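Side-chain contacts in HTH-type transcriptional activator ampR (Citrobacter freundii, PDB 3KOS), which regulates expression of the AmpC beta-lactamase gene as a LysR-family transcription factor, the present chain being its effector-binding domain: residues Val19-Ile24 against Gly180-Thr185; Pro29-Phe34 against Leu43-His48; Asn50-Ala55 against Thr62-Gly67. All coordinates share one frame; numbering follows the deposited sequence.

Interaction 1. Residues Val19-Ile24 against Gly180-Thr185. With MES (2-(N-morpholino)-ethanesulfonic acid), chain B.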
ATOM      1  N   VAL A  19       8.606  -5.653   0.179  1.00  6.85           N
ATOM      2  CA  VAL A  19       7.147  -5.598   0.313  1.00  7.25           C
ATOM      3  C   VAL A  19       6.798  -4.448   1.267  1.00  6.66           C
ATOM      4  O   VAL A  19       7.429  -4.281   2.311  1.00  6.01           O
ATOM      5  CB  VAL A  19       6.546  -6.959   0.771  1.00  7.73           C
ATOM      6  CG1 VAL A  19       7.155  -7.430   2.114  1.00  6.89           C
ATOM      7  CG2 VAL A  19       5.029  -6.877   0.855  1.00  7.14           C
ATOM      8  N   GLY A  20       5.811  -3.632   0.890  1.00  7.11           N
ATOM      9  CA  GLY A  20       5.586  -2.373   1.574  1.00  8.22           C
ATOM     10  C   GLY A  20       5.340  -2.540   3.059  1.00  7.59           C
ATOM     11  O   GLY A  20       5.805  -1.743   3.883  1.00  7.55           O
ATOM     12  N   THR A  21       4.595  -3.584   3.402  1.00  7.21           N
ATOM     13  CA  THR A  21       4.250  -3.845   4.790  1.00  8.51           C
ATOM     14  C   THR A  21       5.504  -3.992   5.649  1.00  8.65           C
ATOM     15  O   THR A  21       5.584  -3.455   6.758  1.00  8.67           O
ATOM     16  CB  THR A  21       3.365  -5.088   4.901  1.00  9.29           C
ATOM     17  OG1 THR A  21       2.141  -4.846   4.182  1.00 10.73           O
ATOM     18  CG2 THR A  21       3.037  -5.386   6.356  1.00  9.89           C
ATOM     19  N   PHE A  22       6.485  -4.714   5.129  1.00  7.05           N
ATOM     20  CA  PHE A  22       7.763  -4.884   5.838  1.00  7.28           C
ATOM     21  C   PHE A  22       8.583  -3.600   5.881  1.00  7.92           C
ATOM     22  O   PHE A  22       9.246  -3.324   6.876  1.00  8.19           O
ATOM     23  CB  PHE A  22       8.581  -5.996   5.201  1.00  6.04           C
ATOM     24  CG  PHE A  22       9.822  -6.376   5.978  1.00  7.45           C
ATOM     25  CD1 PHE A  22      11.033  -5.775   5.700  1.00  6.63           C
ATOM     26  CD2 PHE A  22       9.771  -7.354   6.964  1.00  7.74           C
ATOM     27  CE1 PHE A  22      12.181  -6.134   6.394  1.00  7.98           C
ATOM     28  CE2 PHE A  22      10.917  -7.716   7.668  1.00  7.72           C
ATOM     29  CZ  PHE A  22      12.122  -7.101   7.381  1.00 11.08           C
ATOM     30  N   ALA A  23       8.565  -2.827   4.793  1.00  7.40           N
ATOM     31  CA  ALA A  23       9.296  -1.567   4.765  1.00  9.02           C
ATOM     32  C   ALA A  23       8.795  -0.638   5.869  1.00  9.50           C
ATOM     33  O   ALA A  23       9.579  -0.069   6.634  1.00  8.09           O
ATOM     34  CB  ALA A  23       9.145  -0.899   3.384  1.00  9.45           C
ATOM     35  N   ILE A  24       7.478  -0.489   5.959  1.00  7.36           N
ATOM     36  CA  ILE A  24       6.893   0.424   6.935  1.00  8.03           C
ATOM     37  C   ILE A  24       6.997  -0.123   8.361  1.00 10.16           C
ATOM     38  O   ILE A  24       7.297   0.608   9.308  1.00 11.52           O
ATOM     39  CB  ILE A  24       5.400   0.700   6.615  1.00  7.56           C
ATOM     40  CG1 ILE A  24       5.254   1.373   5.250  1.00  9.45           C
ATOM     41  CG2 ILE A  24       4.774   1.563   7.692  1.00 12.91           C
ATOM     42  CD1 ILE A  24       6.078   2.671   5.091  1.00  8.53           C
ATOM     43  N   GLY A 180       2.696 -17.698   6.761  1.00 12.80           N
ATOM     44  CA  GLY A 180       3.878 -17.229   6.061  1.00 13.95           C
ATOM     45  C   GLY A 180       4.753 -16.364   6.949  1.00 13.98           C
ATOM     46  O   GLY A 180       4.334 -15.955   8.036  1.00 11.90           O
ATOM     47  N   SER A 181       5.979 -16.096   6.495  1.00 11.32           N
ATOM     48  CA  SER A 181       6.918 -15.259   7.240  1.00 10.46           C
ATOM     49  C   SER A 181       7.567 -14.269   6.287  1.00 11.48           C
ATOM     50  O   SER A 181       7.262 -14.254   5.103  1.00 10.18           O
ATOM     51  CB  SER A 181       8.019 -16.121   7.872  1.00 13.23           C
ATOM     52  OG  SER A 181       7.468 -17.088   8.738  1.00 16.12           O
ATOM     53  N   TYR A 182       8.475 -13.445   6.796  1.00 10.27           N
ATOM     54  CA  TYR A 182       9.216 -12.552   5.911  1.00  8.79           C
ATOM     55  C   TYR A 182      10.579 -13.142   5.593  1.00  9.57           C
ATOM     56  O   TYR A 182      11.274 -13.644   6.484  1.00 10.39           O
ATOM     57  CB  TYR A 182       9.321 -11.134   6.494  1.00  8.26           C
ATOM     58  CG  TYR A 182       7.967 -10.441   6.506  1.00  7.29           C
ATOM     59  CD1 TYR A 182       7.422  -9.914   5.334  1.00  7.92           C
ATOM     60  CD2 TYR A 182       7.229 -10.344   7.675  1.00  9.37           C
ATOM     61  CE1 TYR A 182       6.173  -9.308   5.330  1.00  9.12           C
ATOM     62  CE2 TYR A 182       5.971  -9.736   7.685  1.00  8.61           C
ATOM     63  CZ  TYR A 182       5.454  -9.215   6.511  1.00 10.75           C
ATOM     64  OH  TYR A 182       4.201  -8.619   6.506  1.00 11.34           O
ATOM     65  N   TRP A 183      10.935 -13.095   4.314  1.00  9.42           N
ATOM     66  CA  TRP A 183      12.181 -13.676   3.815  1.00 11.09           C
ATOM     67  C   TRP A 183      12.915 -12.672   2.952  1.00 11.09           C
ATOM     68  O   TRP A 183      12.304 -11.766   2.374  1.00  8.98           O
ATOM     69  CB  TRP A 183      11.869 -14.885   2.929  1.00 11.10           C
ATOM     70  CG  TRP A 183      11.166 -15.989   3.625  1.00 14.18           C
ATOM     71  CD1 TRP A 183       9.834 -16.071   3.912  1.00 12.95           C
ATOM     72  CD2 TRP A 183      11.759 -17.200   4.115  1.00 14.08           C
ATOM     73  NE1 TRP A 183       9.563 -17.254   4.562  1.00 15.41           N
ATOM     74  CE2 TRP A 183      10.728 -17.964   4.699  1.00 15.98           C
ATOM     75  CE3 TRP A 183      13.066 -17.707   4.123  1.00 17.90           C
ATOM     76  CZ2 TRP A 183      10.957 -19.211   5.277  1.00 16.67           C
ATOM     77  CZ3 TRP A 183      13.294 -18.947   4.700  1.00 17.82           C
ATOM     78  CH2 TRP A 183      12.244 -19.682   5.270  1.00 17.96           C
ATOM     79  N   ILE A 184      14.229 -12.835   2.846  1.00  9.29           N
ATOM     80  CA  ILE A 184      14.981 -12.104   1.831  1.00  9.71           C
ATOM     81  C   ILE A 184      15.473 -13.112   0.779  1.00  9.93           C
ATOM     82  O   ILE A 184      15.989 -14.169   1.124  1.00 12.58           O
ATOM     83  CB  ILE A 184      16.149 -11.286   2.448  1.00 10.35           C
ATOM     84  CG1 ILE A 184      16.811 -10.398   1.380  1.00 12.16           C
ATOM     85  CG2 ILE A 184      17.156 -12.196   3.149  1.00 13.31           C
ATOM     86  CD1 ILE A 184      17.689  -9.266   1.956  1.00 10.81           C
ATOM     87  N   THR A 185      15.289 -12.802  -0.493  1.00 10.43           N
ATOM     88  CA  THR A 185      15.573 -13.779  -1.538  1.00 11.40           C
ATOM     89  C   THR A 185      16.431 -13.213  -2.663  1.00 12.70           C
ATOM     90  O   THR A 185      16.308 -12.040  -3.028  1.00 11.60           O
ATOM     91  CB  THR A 185      14.267 -14.416  -2.115  1.00 14.61           C
ATOM     92  OG1 THR A 185      13.537 -13.459  -2.896  1.00 11.51           O
ATOM     93  CG2 THR A 185      13.384 -14.915  -0.989  1.00 14.79           C
TER
HETATM   94  O1  MES B 302      -0.322 -13.607   0.465  1.00 27.38           O
HETATM   95  C2  MES B 302      -1.126 -12.990   1.434  0.65 24.01           C
HETATM   96  C3  MES B 302      -0.372 -11.891   2.195  1.00 21.76           C
HETATM   97  N4  MES B 302       0.442 -11.032   1.306  0.45 22.69           N
HETATM   98  C5  MES B 302       0.148 -11.265  -0.126  1.00 24.75           C
HETATM   99  C6  MES B 302       0.273 -12.753  -0.477  0.78 28.38           C
HETATM  100  C7  MES B 302       0.451  -9.575   1.660  1.00 22.52           C
HETATM  101  C8  MES B 302       1.660  -9.284   2.498  0.85 19.48           C
HETATM  102  S   MES B 302       1.816  -8.272   3.514  0.76 17.48           S
HETATM  103  O1S MES B 302       0.857  -8.659   4.770  0.81 17.79           O
HETATM  104  O2S MES B 302       1.322  -6.988   2.689  1.00 15.02           O
HETATM  105  O3S MES B 302       3.344  -8.263   3.940  0.94 13.83           O

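Interaction 2. Residues Pro29-Phe34 against Leu43-His48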
ATOM      1  N   PRO A  29      12.410   1.927   9.967  1.00 11.47           N
ATOM      2  CA  PRO A  29      12.888   2.422  11.261  1.00 16.06           C
ATOM      3  C   PRO A  29      14.328   1.987  11.553  1.00 16.29           C
ATOM      4  O   PRO A  29      15.008   2.630  12.354  1.00 17.97           O
ATOM      5  CB  PRO A  29      11.938   1.761  12.257  1.00 18.63           C
ATOM      6  CG  PRO A  29      10.669   1.522  11.471  1.00 18.57           C
ATOM      7  CD  PRO A  29      11.156   1.154  10.094  1.00 14.90           C
ATOM      8  N   LEU A  30      14.774   0.912  10.911  1.00 11.40           N
ATOM      9  CA  LEU A  30      16.117   0.378  11.158  1.00 13.51           C
ATOM     10  C   LEU A  30      17.172   0.893  10.186  1.00 16.02           C
ATOM     11  O   LEU A  30      18.363   0.622  10.367  1.00 15.17           O
ATOM     12  CB  LEU A  30      16.095  -1.146  11.112  1.00 13.73           C
ATOM     13  CG  LEU A  30      15.258  -1.803  12.208  1.00 15.23           C
ATOM     14  CD1 LEU A  30      15.101  -3.282  11.950  1.00 18.43           C
ATOM     15  CD2 LEU A  30      15.897  -1.550  13.567  1.00 24.70           C
ATOM     16  N   LEU A  31      16.760   1.637   9.163  1.00 13.25           N
ATOM     17  CA  LEU A  31      17.710   1.989   8.105  1.00 15.86           C
ATOM     18  C   LEU A  31      18.910   2.816   8.591  1.00 17.02           C
ATOM     19  O   LEU A  31      20.021   2.650   8.090  1.00 15.87           O
ATOM     20  CB  LEU A  31      17.018   2.671   6.921  1.00 14.25           C
ATOM     21  CG  LEU A  31      16.351   1.721   5.923  1.00 18.69           C
ATOM     22  CD1 LEU A  31      15.775   2.525   4.761  1.00 19.81           C
ATOM     23  CD2 LEU A  31      17.318   0.653   5.428  1.00 15.68           C
ATOM     24  N   SER A  32      18.703   3.695   9.567  1.00 15.92           N
ATOM     25  CA  SER A  32      19.813   4.517  10.034  1.00 17.98           C
ATOM     26  C   SER A  32      20.871   3.648  10.716  1.00 14.84           C
ATOM     27  O   SER A  32      22.058   3.969  10.673  1.00 19.25           O
ATOM     28  CB  SER A  32      19.340   5.655  10.953  1.00 16.67           C
ATOM     29  OG  SER A  32      18.875   5.152  12.186  1.00 24.70           O
ATOM     30  N   ASP A  33      20.449   2.545  11.327  1.00 13.75           N
ATOM     31  CA  ASP A  33      21.405   1.604  11.908  1.00 17.04           C
ATOM     32  C   ASP A  33      22.216   0.925  10.807  1.00 16.39           C
ATOM     33  O   ASP A  33      23.413   0.694  10.973  1.00 13.64           O
ATOM     34  CB  ASP A  33      20.714   0.553  12.769  1.00 17.62           C
ATOM     35  CG  ASP A  33      21.705  -0.294  13.552  1.00 18.64           C
ATOM     36  OD1 ASP A  33      22.378   0.270  14.440  1.00 21.38           O
ATOM     37  OD2 ASP A  33      21.814  -1.510  13.290  1.00 18.41           O
ATOM     38  N   PHE A  34      21.568   0.599   9.683  1.00 13.94           N
ATOM     39  CA  PHE A  34      22.306   0.051   8.545  1.00 14.78           C
ATOM     40  C   PHE A  34      23.328   1.061   8.044  1.00 14.05           C
ATOM     41  O   PHE A  34      24.472   0.705   7.757  1.00 15.36           O
ATOM     42  CB  PHE A  34      21.390  -0.329   7.377  1.00 12.47           C
ATOM     43  CG  PHE A  34      22.147  -0.761   6.147  1.00 11.74           C
ATOM     44  CD1 PHE A  34      22.871  -1.950   6.147  1.00 12.80           C
ATOM     45  CD2 PHE A  34      22.167   0.032   5.009  1.00 14.38           C
ATOM     46  CE1 PHE A  34      23.591  -2.353   5.024  1.00 11.21           C
ATOM     47  CE2 PHE A  34      22.877  -0.368   3.873  1.00 14.10           C
ATOM     48  CZ  PHE A  34      23.586  -1.572   3.885  1.00 12.20           C
ATOM     49  N   LEU A  43      22.361   2.286  -0.971  1.00 13.06           N
ATOM     50  CA  LEU A  43      21.179   1.438  -0.913  1.00 12.89           C
ATOM     51  C   LEU A  43      20.018   2.076  -1.671  1.00 13.06           C
ATOM     52  O   LEU A  43      19.585   3.175  -1.337  1.00 12.66           O
ATOM     53  CB  LEU A  43      20.794   1.204   0.549  1.00 14.89           C
ATOM     54  CG  LEU A  43      19.558   0.354   0.823  1.00 17.40           C
ATOM     55  CD1 LEU A  43      19.712  -0.999   0.164  1.00 16.51           C
ATOM     56  CD2 LEU A  43      19.359   0.205   2.328  1.00 13.87           C
ATOM     57  N   HIS A  44      19.529   1.379  -2.693  1.00 10.37           N
ATOM     58  CA  HIS A  44      18.385   1.833  -3.473  1.00 14.36           C
ATOM     59  C   HIS A  44      17.170   0.993  -3.091  1.00 11.76           C
ATOM     60  O   HIS A  44      17.077  -0.168  -3.469  1.00 11.36           O
ATOM     61  CB  HIS A  44      18.654   1.654  -4.963  1.00 13.64           C
ATOM     62  CG  HIS A  44      19.734   2.542  -5.491  1.00 17.15           C
ATOM     63  ND1 HIS A  44      19.515   3.460  -6.494  1.00 21.42           N
ATOM     64  CD2 HIS A  44      21.037   2.665  -5.144  1.00 17.33           C
ATOM     65  CE1 HIS A  44      20.641   4.103  -6.752  1.00 21.99           C
ATOM     66  NE2 HIS A  44      21.579   3.641  -5.943  1.00 18.55           N
ATOM     67  N   ILE A  45      16.246   1.580  -2.341  1.00 11.02           N
ATOM     68  CA  ILE A  45      15.072   0.844  -1.896  1.00  8.79           C
ATOM     69  C   ILE A  45      13.847   1.191  -2.725  1.00 11.51           C
ATOM     70  O   ILE A  45      13.590   2.359  -2.994  1.00 10.54           O
ATOM     71  CB  ILE A  45      14.749   1.164  -0.439  1.00  9.72           C
ATOM     72  CG1 ILE A  45      15.915   0.719   0.441  1.00 12.59           C
ATOM     73  CG2 ILE A  45      13.456   0.482  -0.022  1.00 13.48           C
ATOM     74  CD1 ILE A  45      15.722   1.040   1.875  1.00 19.85           C
ATOM     75  N   SER A  46      13.107   0.167  -3.130  1.00 10.66           N
ATOM     76  CA  SER A  46      11.809   0.366  -3.770  1.00  9.94           C
ATOM     77  C   SER A  46      10.833  -0.577  -3.089  1.00  8.50           C
ATOM     78  O   SER A  46      11.252  -1.589  -2.538  1.00 10.41           O
ATOM     79  CB  SER A  46      11.891   0.071  -5.268  1.00 12.74           C
ATOM     80  OG  SER A  46      12.312  -1.262  -5.496  1.00 12.35           O
ATOM     81  N   THR A  47       9.548  -0.235  -3.079  1.00  9.73           N
ATOM     82  CA  THR A  47       8.567  -1.110  -2.449  1.00  8.79           C
ATOM     83  C   THR A  47       7.697  -1.794  -3.496  1.00  9.91           C
ATOM     84  O   THR A  47       7.555  -1.311  -4.620  1.00 12.29           O
ATOM     85  CB  THR A  47       7.657  -0.355  -1.437  1.00  9.34           C
ATOM     86  OG1 THR A  47       6.869   0.610  -2.138  1.00  9.71           O
ATOM     87  CG2 THR A  47       8.501   0.343  -0.371  1.00  9.87           C
ATOM     88  N   HIS A  48       7.113  -2.919  -3.112  1.00  9.76           N
ATOM     89  CA  HIS A  48       6.226  -3.666  -3.993  1.00 10.61           C
ATOM     90  C   HIS A  48       5.094  -4.265  -3.161  1.00  9.58           C
ATOM     91  O   HIS A  48       5.096  -4.141  -1.930  1.00  7.61           O
ATOM     92  CB  HIS A  48       7.002  -4.750  -4.765  1.00 10.28           C
ATOM     93  CG  HIS A  48       7.754  -5.719  -3.894  1.00  8.56           C
ATOM     94  ND1 HIS A  48       7.133  -6.745  -3.212  1.00  8.39           N
ATOM     95  CD2 HIS A  48       9.078  -5.844  -3.629  1.00  8.64           C
ATOM     96  CE1 HIS A  48       8.038  -7.446  -2.552  1.00 10.09           C
ATOM     97  NE2 HIS A  48       9.223  -6.919  -2.787  1.00  7.30           N
TER

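Interaction 3. Residues Asn50-Ala55 against Thr62-Gly67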
ATOM      1  N   ASN A  50       4.301  -7.491  -2.950  1.00  8.94           N
ATOM      2  CA  ASN A  50       4.573  -8.922  -2.862  1.00 10.05           C
ATOM      3  C   ASN A  50       4.447  -9.679  -4.176  1.00 15.23           C
ATOM      4  O   ASN A  50       4.799 -10.853  -4.242  1.00 17.82           O
ATOM      5  CB  ASN A  50       3.723  -9.612  -1.796  1.00 11.41           C
ATOM      6  CG  ASN A  50       4.514 -10.642  -1.025  1.00 13.94           C
ATOM      7  OD1 ASN A  50       5.581 -10.328  -0.495  1.00 11.16           O
ATOM      8  ND2 ASN A  50       4.010 -11.866  -0.954  1.00 12.03           N
ATOM      9  N   ARG A  51       3.924  -9.015  -5.200  1.00 13.17           N
ATOM     10  CA  ARG A  51       3.942  -9.555  -6.561  1.00 14.49           C
ATOM     11  C   ARG A  51       4.973  -8.771  -7.316  1.00 16.73           C
ATOM     12  O   ARG A  51       4.764  -7.596  -7.653  1.00 18.30           O
ATOM     13  CB  ARG A  51       2.590  -9.404  -7.261  1.00 17.01           C
ATOM     14  CG  ARG A  51       1.511 -10.268  -6.684  1.00 22.11           C
ATOM     15  CD  ARG A  51       0.978  -9.633  -5.423  1.00 19.26           C
ATOM     16  NE  ARG A  51      -0.233 -10.295  -4.961  1.00 28.41           N
ATOM     17  CZ  ARG A  51      -0.894  -9.942  -3.864  1.00 31.28           C
ATOM     18  NH1 ARG A  51      -0.466  -8.921  -3.131  1.00 19.44           N
ATOM     19  NH2 ARG A  51      -1.979 -10.613  -3.499  1.00 32.29           N
ATOM     20  N   VAL A  52       6.100  -9.416  -7.571  1.00 14.42           N
ATOM     21  CA  VAL A  52       7.245  -8.721  -8.102  1.00 13.90           C
ATOM     22  C   VAL A  52       8.107  -9.689  -8.895  1.00 15.31           C
ATOM     23  O   VAL A  52       8.137 -10.887  -8.619  1.00 17.06           O
ATOM     24  CB  VAL A  52       8.066  -8.086  -6.962  1.00 16.18           C
ATOM     25  CG1 VAL A  52       8.601  -9.157  -6.029  1.00 15.62           C
ATOM     26  CG2 VAL A  52       9.183  -7.218  -7.516  1.00 17.43           C
ATOM     27  N   ASP A  53       8.778  -9.153  -9.900  1.00 16.78           N
ATOM     28  CA  ASP A  53       9.662  -9.924 -10.753  1.00 19.27           C
ATOM     29  C   ASP A  53      11.044  -9.308 -10.619  1.00 15.77           C
ATOM     30  O   ASP A  53      11.341  -8.294 -11.259  1.00 14.54           O
ATOM     31  CB  ASP A  53       9.190  -9.830 -12.201  1.00 19.10           C
ATOM     32  CG  ASP A  53       9.985 -10.720 -13.136  1.00 29.39           C
ATOM     33  OD1 ASP A  53      11.190 -10.941 -12.882  1.00 24.04           O
ATOM     34  OD2 ASP A  53       9.400 -11.187 -14.137  1.00 36.69           O
ATOM     35  N   PRO A  54      11.890  -9.908  -9.770  1.00 17.18           N
ATOM     36  CA  PRO A  54      13.213  -9.337  -9.489  1.00 14.84           C
ATOM     37  C   PRO A  54      14.040  -9.123 -10.749  1.00 16.50           C
ATOM     38  O   PRO A  54      14.692  -8.086 -10.896  1.00 16.48           O
ATOM     39  CB  PRO A  54      13.884 -10.398  -8.608  1.00 14.66           C
ATOM     40  CG  PRO A  54      12.809 -11.251  -8.103  1.00 18.77           C
ATOM     41  CD  PRO A  54      11.646 -11.165  -9.044  1.00 19.61           C
ATOM     42  N   ALA A  55      14.021 -10.097 -11.656  1.00 14.62           N
ATOM     43  CA  ALA A  55      14.822  -9.980 -12.869  1.00 18.50           C
ATOM     44  C   ALA A  55      14.378  -8.760 -13.667  1.00 16.36           C
ATOM     45  O   ALA A  55      15.199  -7.960 -14.100  1.00 18.63           O
ATOM     46  CB  ALA A  55      14.716 -11.247 -13.714  1.00 19.50           C
ATOM     47  N   THR A  62      15.106  -9.336  -2.924  1.00  7.63           N
ATOM     48  CA  THR A  62      13.676  -9.081  -2.746  1.00  9.27           C
ATOM     49  C   THR A  62      13.300  -9.440  -1.313  1.00 10.59           C
ATOM     50  O   THR A  62      13.606 -10.533  -0.838  1.00 10.20           O
ATOM     51  CB  THR A  62      12.853  -9.972  -3.681  1.00 14.15           C
ATOM     52  OG1 THR A  62      13.260  -9.747  -5.035  1.00 13.30           O
ATOM     53  CG2 THR A  62      11.359  -9.673  -3.540  1.00 11.82           C
ATOM     54  N   ILE A  63      12.657  -8.522  -0.599  1.00  7.46           N
ATOM     55  CA  ILE A  63      12.129  -8.889   0.704  1.00  7.39           C
ATOM     56  C   ILE A  63      10.642  -9.110   0.507  1.00  8.54           C
ATOM     57  O   ILE A  63       9.970  -8.269  -0.073  1.00  7.20           O
ATOM     58  CB  ILE A  63      12.418  -7.832   1.762  1.00  7.53           C
ATOM     59  CG1 ILE A  63      13.938  -7.792   2.032  1.00  7.16           C
ATOM     60  CG2 ILE A  63      11.639  -8.159   3.033  1.00  7.88           C
ATOM     61  CD1 ILE A  63      14.377  -6.695   3.002  1.00  8.54           C
ATOM     62  N   ARG A  64      10.150 -10.263   0.953  1.00  9.55           N
ATOM     63  CA  ARG A  64       8.807 -10.694   0.609  1.00 11.29           C
ATOM     64  C   ARG A  64       8.175 -11.537   1.705  1.00  9.45           C
ATOM     65  O   ARG A  64       8.861 -12.038   2.604  1.00  9.71           O
ATOM     66  CB  ARG A  64       8.859 -11.510  -0.687  1.00 10.48           C
ATOM     67  CG  ARG A  64       9.584 -12.825  -0.531  1.00 12.47           C
ATOM     68  CD  ARG A  64      10.260 -13.228  -1.840  1.00 14.13           C
ATOM     69  NE  ARG A  64       9.321 -13.229  -2.955  1.00 19.38           N
ATOM     70  CZ  ARG A  64       9.667 -13.454  -4.218  1.00 22.23           C
ATOM     71  NH1 ARG A  64       8.748 -13.433  -5.178  1.00 15.99           N
ATOM     72  NH2 ARG A  64      10.935 -13.698  -4.518  1.00 17.50           N
ATOM     73  N   TYR A  65       6.861 -11.709   1.604  1.00  8.43           N
ATOM     74  CA  TYR A  65       6.105 -12.547   2.522  1.00 10.47           C
ATOM     75  C   TYR A  65       5.839 -13.877   1.837  1.00 10.96           C
ATOM     76  O   TYR A  65       5.412 -13.905   0.683  1.00  9.54           O
ATOM     77  CB  TYR A  65       4.766 -11.875   2.833  1.00 11.55           C
ATOM     78  CG  TYR A  65       3.790 -12.692   3.665  1.00 12.17           C
ATOM     79  CD1 TYR A  65       2.874 -13.543   3.056  1.00 13.09           C
ATOM     80  CD2 TYR A  65       3.760 -12.580   5.053  1.00 11.01           C
ATOM     81  CE1 TYR A  65       1.961 -14.275   3.803  1.00 15.53           C
ATOM     82  CE2 TYR A  65       2.846 -13.309   5.814  1.00 11.81           C
ATOM     83  CZ  TYR A  65       1.946 -14.149   5.174  1.00 13.24           C
ATOM     84  OH  TYR A  65       1.039 -14.876   5.901  1.00 13.93           O
ATOM     85  N   GLY A  66       6.083 -14.977   2.544  1.00 12.98           N
ATOM     86  CA  GLY A  66       5.806 -16.280   1.975  1.00 14.48           C
ATOM     87  C   GLY A  66       6.338 -17.438   2.793  1.00 15.75           C
ATOM     88  O   GLY A  66       6.607 -17.299   3.990  1.00 12.78           O
ATOM     89  N   GLY A  67       6.510 -18.579   2.128  1.00 16.55           N
ATOM     90  CA  GLY A  67       6.832 -19.818   2.811  1.00 17.91           C
ATOM     91  C   GLY A  67       8.275 -20.264   2.677  1.00 20.65           C
ATOM     92  O   GLY A  67       8.660 -21.300   3.226  1.00 19.80           O
TER
HETATM   93  O   HOH W   1       6.176 -12.119  -6.109  1.00 17.77           O
HETATM   94  O   HOH W   2       9.201 -13.460  -7.943  1.00 15.56           O

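Interaction 1. Residues Val19-Ile24 against Gly180-Thr185
Thr21 and Tyr182 touch directly only as methyl against hydroxyl, yet both hydrogen-bond one sulfonate, so a bound MES molecule joins the start of helix 20-37 to strand 181-187. Thr21 OG1 donates to MES O2S at 2.7 Å, and Tyr182 OH donates to MES O3S, also at 2.7 Å; the latter oxygen sits at the edge of the tyrosine ring, near its plane. The threonine rotamer, with OG1 anti to the carbonyl carbon (chi1 -62°), turns the hydroxyl to the sulfonate and leaves CG2 lying 3.4 Å from Tyr182 OH. No direct hydrogen bond links the two segments. Phe22 CD2 rests over one face of the Tyr182 ring, displaced toward the rim and 3.6 Å from Tyr182 CG. The two aromatic side chains run past each other in opposite directions as an oblique pair, with their planes at 48° and centroids 5.3 Å apart. Val19, the helix N-cap residue, crosses Tyr182 at about a right angle and brings CG1 to 3.9 Å from Tyr182 CE1, while its CG2 lies near the sulfonate. Together these contacts probably limit the tilt of the phenol. Beyond the segments, Met159 packs on Thr21 and Tyr182, and MES is also hydrogen-bonded to Ser139 OG. The N-terminal end of helix 20-37 would probably favour an anion as well. MES probably came from the crystallisation liquor, but an anion held by residues from 19-24, strand 181-187 and Ser139 is consistent with the effector pocket of a LysR substrate-binding domain.

Interaction 2. Residues Pro29-Phe34 against Leu43-His48
The Phe34 ring meets Leu43 obliquely: the CD2 methyl of the leucine lies 3.9 Å from Phe34 CE2 and about equally far from CD2 of the ring. Two aromatic residues of helix 194-209 also touch the phenyl, Phe199 in an edge-to-face pair and Trp202 with its plane inclined. Phe34 reaches the strand because CG stands anti to the backbone N (chi1 174°), and Leu43, with its own CG anti to N (chi1 179°), extends to meet it. The remainder of the contact is aliphatic. Leu43 CD2 touches both the ring and Leu31, whose CD2 comes to 3.7 Å from it; these two leucines cross at about a right angle. Leu31 and Ile45 instead meet tip to tip. Their terminal methyls, Leu31 CD1 and Ile45 CD1, are only 3.2 Å apart, closer than carbons usually pack, so the exact placement of one of them is doubtful. No hydrogen bond crosses between the segments, and the join rests entirely on carbon surfaces. The short axes of helix 29-34 and strand 43-48 run antiparallel, at 168° and 12.1 Å apart, as expected in the beta-alpha-beta unit of strand 12-19, helix 20-37 and strand 41-48. Strand 41-48 pairs with strand 12-19 as the outermost strand of its sheet within the chain, and helix 194-209 packs beside Phe34 and Leu43. The second subunit makes backbone hydrogen bonds with Ile45 and Thr47, and its Met134 packs against Leu31 and Ile45, so these two side chains also serve the dimer interface.

Interaction 3. Residues Asn50-Ala55 against Thr62-Gly67
Asn50, at the start of a crossover connection in this alpha/beta domain, is joined to Tyr65, near the end of the strand to which the crossover returns: the chain leaves strand 41-48, passes through residues 50-55 into the short helix 54-57 and comes back as strand 61-66, beyond strand 12-19. Two direct hydrogen bonds carry the polar part. Tyr65 N donates to Asn50 OD1 at 2.8 Å, slightly tilted from the carbonyl plane of the amide, and Asn50 ND2 returns a bond of 3.0 Å to Tyr65 O, arriving in the carbonyl plane on a lone pair. Both are nearly straight, at 176° and 175°, and grip NH and CO of one residue, which should hold the amide against rotation. Its chi1 of -140° is off the staggered positions, probably the price of reaching both backbone groups. Apolar packing is modest: Val52 CG1 lies 3.8 Å from Thr62 CG2, the two side chains running in opposite directions. Pro54 CG makes a van der Waals approach of 3.4 Å to the hydroxyl, Thr62 OG1. Thr62 CG2 also lies over one face of the Arg64 guanidinium, toward its rim. That arginine, hydrogen-bonded to Thr185 OG1 through NH2 and in cation-pi contact with Trp70, reaches the loop through water. Water 1 donates to Asn50 O, accepts from Val52 N and is held weakly by Arg64 NH1. Water 2 lies in the guanidinium plane, 2.8 Å from Arg64 NH1, and donates to Val52 O at 2.9 Å.

How the interactions relate
Interaction 1 is buried near the centre of the chain, interaction 2 is partly buried, and interaction 3 lies at the surface. Their chemistry differs: interaction 2 is purely hydrophobic, interaction 1 mixes aromatic packing with a polar ligand site, and interaction 3 relies on hydrogen bonds and ordered water. Interactions 1 and 2 share helix 20-37, one using its first turn and the other a later part, and both touch the second subunit, whereas no other protein chain of the assembly touches the segments of interaction 3. All three reach the same mixed sheet. Strands 181-187 and 61-66 are neighbours in it, and Phe22 of interaction 1 packs on Ile63, within 62-67.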